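Local atomic coordinates of MgGH51 (Meripilus giganteus, PDB entry 6ZPV), a protein that hydrolyses terminal alpha-L-arabinofuranosyl residues from arabinose-containing glycans, as a fungal alpha-L-arabinofuranosidase of family GH51. Residues E427-D439 against D446-E460. Numbering follows the deposited sequence.
Sequences EGEYAAISTNAND and DGRLAFPTVQSATGE
CG of E460 lies anti to its carbonyl carbon (chi1 -69°), and the extended chain beyond carries OE2 to the backbone N of A432. CG of N436 lies anti to the backbone N (chi1 -172°), which aims the amide at D446. The setting is the (beta/alpha)8 barrel of GH51 enzymes (clan GH-A). Strand 424-432, one of the barrel strands, ends here, and the chain goes through a loop into helix 454-469. The helix leads on to the parallel neighbouring strand 474-479, a beta-alpha-beta crossover.

A432 N donates to E460 OE2 at 2.9 Å, on the anti lone pair. The other carboxylate oxygen is held by S508, so both oxygens are fixed. CB of A432 packs on CB of S456 at 3.8 Å. One water donates to A432 O and E460 OE2 and accepts from S456 OG. T453 and S456 form a capping box at the start of the helix.

Further out, S434 and R448 make a single backbone bridge. L449 N donates to I433 O at 2.9 Å and T435 N to G447 O at 3.1 Å. CD1 of I433 lies over one face of the R448 guanidinium, whose NE is bonded to T492 O. S434 OG accepts from N436 N, an ST turn. N436 ND2 donates to D446 O at 3.0 Å, with that oxygen only 6° out of the amide plane.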
# COMPACT_ATOMS: atom_id res chain seq x y z
N GLU A 427 -3.79 -11.92 11.06
CA GLU A 427 -4.77 -10.85 11.22
C GLU A 427 -4.52 -9.86 10.07
O GLU A 427 -3.84 -8.83 10.26
CB GLU A 427 -4.65 -10.20 12.59
CG GLU A 427 -5.89 -9.42 12.97
CD GLU A 427 -7.02 -10.22 13.59
OE1 GLU A 427 -6.86 -11.42 13.87
OE2 GLU A 427 -8.13 -9.60 13.82
N GLY A 428 -4.99 -10.23 8.86
CA GLY A 428 -4.54 -9.54 7.66
C GLY A 428 -5.13 -8.18 7.42
O GLY A 428 -4.63 -7.42 6.58
N GLU A 429 -6.25 -7.87 8.12
CA GLU A 429 -6.79 -6.51 8.12
C GLU A 429 -7.39 -6.30 9.52
O GLU A 429 -8.27 -7.07 9.93
CB GLU A 429 -7.95 -6.34 7.11
CG GLU A 429 -7.52 -6.57 5.66
CD GLU A 429 -8.62 -6.52 4.62
OE1 GLU A 429 -9.66 -5.82 4.86
OE2 GLU A 429 -8.48 -7.20 3.58
N TYR A 430 -7.04 -5.20 10.13
CA TYR A 430 -7.75 -4.74 11.32
C TYR A 430 -7.59 -3.24 11.44
O TYR A 430 -6.57 -2.68 11.07
CB TYR A 430 -7.33 -5.46 12.62
CG TYR A 430 -5.90 -5.24 13.07
CD1 TYR A 430 -4.83 -5.85 12.46
CD2 TYR A 430 -5.64 -4.38 14.13
CE1 TYR A 430 -3.53 -5.63 12.89
CE2 TYR A 430 -4.35 -4.14 14.55
CZ TYR A 430 -3.28 -4.76 13.95
OH TYR A 430 -2.02 -4.55 14.40
N ALA A 431 -8.60 -2.61 12.07
CA ALA A 431 -8.53 -1.21 12.44
C ALA A 431 -9.76 -0.86 13.27
O ALA A 431 -10.87 -1.40 13.04
CB ALA A 431 -8.57 -0.28 11.22
N ALA A 432 -9.57 0.06 14.21
CA ALA A 432 -10.70 0.71 14.91
C ALA A 432 -11.17 1.88 14.06
O ALA A 432 -10.44 2.85 13.91
CB ALA A 432 -10.26 1.13 16.31
N ILE A 433 -12.37 1.78 13.50
CA ILE A 433 -12.80 2.68 12.40
C ILE A 433 -13.86 3.69 12.81
O ILE A 433 -14.07 4.62 12.03
CB ILE A 433 -13.25 1.91 11.16
CG1 ILE A 433 -14.57 1.18 11.35
CG2 ILE A 433 -12.12 0.97 10.71
CD1 ILE A 433 -15.15 0.67 10.04
N SER A 434 -14.57 3.49 13.92
CA SER A 434 -15.75 4.26 14.26
C SER A 434 -16.03 4.07 15.73
O SER A 434 -15.70 3.00 16.28
CB SER A 434 -16.95 3.75 13.46
OG SER A 434 -18.15 4.39 13.85
N THR A 435 -16.70 5.04 16.34
CA THR A 435 -17.22 4.85 17.68
C THR A 435 -18.68 4.37 17.69
O THR A 435 -19.22 4.19 18.79
CB THR A 435 -17.10 6.14 18.50
OG1 THR A 435 -17.74 7.21 17.78
CG2 THR A 435 -15.65 6.54 18.69
N ASN A 436 -19.29 4.15 16.53
CA ASN A 436 -20.69 3.76 16.44
C ASN A 436 -20.81 2.26 16.15
O ASN A 436 -20.70 1.81 15.01
CB ASN A 436 -21.36 4.55 15.34
CG ASN A 436 -22.87 4.37 15.29
OD1 ASN A 436 -23.41 3.37 15.81
ND2 ASN A 436 -23.53 5.34 14.63
N ALA A 437 -21.03 1.48 17.20
CA ALA A 437 -21.04 0.03 17.09
C ALA A 437 -22.11 -0.44 16.11
O ALA A 437 -21.96 -1.53 15.51
CB ALA A 437 -21.28 -0.62 18.42
N ASN A 438 -23.22 0.25 15.97
CA ASN A 438 -24.34 -0.19 15.12
C ASN A 438 -24.29 0.37 13.70
O ASN A 438 -25.15 -0.01 12.89
CB ASN A 438 -25.68 0.06 15.79
CG ASN A 438 -25.91 -0.84 16.96
OD1 ASN A 438 -25.76 -2.05 16.88
ND2 ASN A 438 -26.37 -0.25 18.03
N ASP A 439 -23.31 1.20 13.37
CA ASP A 439 -23.16 1.79 12.00
C ASP A 439 -21.68 2.03 11.72
O ASP A 439 -21.29 3.16 11.43
CB ASP A 439 -23.99 3.07 11.88
CG ASP A 439 -24.12 3.63 10.47
OD1 ASP A 439 -23.93 2.83 9.50
OD2 ASP A 439 -24.44 4.82 10.34
N ASP A 446 -21.89 10.33 11.89
CA ASP A 446 -22.42 9.17 12.63
C ASP A 446 -21.27 8.33 13.23
O ASP A 446 -21.46 7.13 13.46
CB ASP A 446 -23.32 8.36 11.70
CG ASP A 446 -24.58 9.08 11.30
OD1 ASP A 446 -25.08 9.91 12.06
OD2 ASP A 446 -25.04 8.83 10.18
N GLY A 447 -20.12 8.93 13.53
CA GLY A 447 -19.10 8.31 14.41
C GLY A 447 -17.89 7.73 13.67
O GLY A 447 -16.91 7.35 14.34
N ARG A 448 -17.89 7.73 12.34
CA ARG A 448 -16.71 7.23 11.59
C ARG A 448 -15.52 8.13 11.82
O ARG A 448 -15.61 9.37 11.85
CB ARG A 448 -17.05 7.20 10.11
CG ARG A 448 -16.04 6.53 9.21
CD ARG A 448 -16.06 5.03 9.35
NE ARG A 448 -15.26 4.34 8.33
CZ ARG A 448 -15.74 3.94 7.16
NH1 ARG A 448 -17.01 4.12 6.84
NH2 ARG A 448 -14.94 3.29 6.31
N LEU A 449 -14.34 7.50 11.97
CA LEU A 449 -13.11 8.29 12.16
C LEU A 449 -12.58 8.73 10.80
O LEU A 449 -12.28 7.87 9.93
CB LEU A 449 -12.09 7.44 12.90
CG LEU A 449 -12.48 7.01 14.31
CD1 LEU A 449 -11.40 6.24 14.99
CD2 LEU A 449 -13.02 8.14 15.19
N ALA A 450 -12.41 10.03 10.60
CA ALA A 450 -11.78 10.57 9.39
C ALA A 450 -10.28 10.21 9.34
O ALA A 450 -9.75 10.03 8.25
CB ALA A 450 -11.96 12.05 9.33
N PHE A 451 -9.64 10.18 10.52
CA PHE A 451 -8.24 9.82 10.71
C PHE A 451 -8.17 9.02 12.00
O PHE A 451 -9.00 9.19 12.89
CB PHE A 451 -7.36 11.08 10.83
CG PHE A 451 -7.29 11.91 9.58
CD1 PHE A 451 -6.46 11.53 8.54
CD2 PHE A 451 -8.06 13.05 9.44
CE1 PHE A 451 -6.41 12.24 7.35
CE2 PHE A 451 -8.03 13.79 8.26
CZ PHE A 451 -7.15 13.39 7.24
N PRO A 452 -7.15 8.17 12.15
CA PRO A 452 -6.96 7.50 13.43
C PRO A 452 -6.87 8.55 14.55
O PRO A 452 -6.38 9.67 14.34
CB PRO A 452 -5.64 6.74 13.25
CG PRO A 452 -5.55 6.52 11.74
CD PRO A 452 -6.12 7.82 11.16
N THR A 453 -7.29 8.17 15.74
CA THR A 453 -7.24 9.01 16.93
C THR A 453 -6.35 8.35 17.99
O THR A 453 -5.90 7.21 17.87
CB THR A 453 -8.66 9.26 17.48
OG1 THR A 453 -9.17 7.97 17.84
CG2 THR A 453 -9.57 9.96 16.47
N VAL A 454 -6.11 9.09 19.06
CA VAL A 454 -5.39 8.48 20.21
C VAL A 454 -6.23 7.30 20.72
O VAL A 454 -5.71 6.22 21.03
CB VAL A 454 -5.04 9.49 21.27
CG1 VAL A 454 -4.28 8.84 22.41
CG2 VAL A 454 -4.21 10.64 20.72
N GLN A 455 -7.54 7.51 20.84
CA GLN A 455 -8.46 6.46 21.28
C GLN A 455 -8.31 5.20 20.40
O GLN A 455 -8.27 4.04 20.92
CB GLN A 455 -9.92 6.98 21.23
CG GLN A 455 -10.98 6.06 21.87
CD GLN A 455 -12.42 6.50 21.69
OE1 GLN A 455 -12.66 7.59 21.16
NE2 GLN A 455 -13.35 5.68 22.15
N SER A 456 -8.35 5.38 19.08
CA SER A 456 -8.35 4.19 18.20
C SER A 456 -7.00 3.50 18.25
O SER A 456 -6.94 2.26 18.33
CB SER A 456 -8.77 4.57 16.78
OG SER A 456 -7.76 5.30 16.04
N ALA A 457 -5.89 4.22 18.26
CA ALA A 457 -4.55 3.66 18.30
C ALA A 457 -4.33 2.89 19.59
O ALA A 457 -3.65 1.86 19.60
CB ALA A 457 -3.50 4.74 18.11
N THR A 458 -4.82 3.47 20.72
CA THR A 458 -4.59 2.80 22.01
C THR A 458 -5.42 1.53 22.14
O THR A 458 -4.97 0.54 22.71
CB THR A 458 -4.80 3.78 23.16
OG1 THR A 458 -6.12 4.31 23.25
CG2 THR A 458 -3.80 4.89 23.11
N GLY A 459 -6.66 1.52 21.64
CA GLY A 459 -7.47 0.29 21.61
C GLY A 459 -6.79 -0.73 20.73
O GLY A 459 -6.69 -1.91 21.13
N GLU A 460 -6.35 -0.35 19.54
CA GLU A 460 -5.60 -1.27 18.68
C GLU A 460 -4.37 -1.81 19.41
O GLU A 460 -4.11 -3.03 19.37
CB GLU A 460 -5.17 -0.57 17.41
CG GLU A 460 -6.34 -0.26 16.49
CD GLU A 460 -6.12 0.95 15.57
OE1 GLU A 460 -4.98 1.46 15.51
OE2 GLU A 460 -7.10 1.32 14.89
O HOH W 1 -7.69 3.65 13.74
O HOH W 2 -19.75 5.28 11.93
O HOH W 3 -16.30 9.31 16.51
O HOH W 4 -23.85 6.86 8.71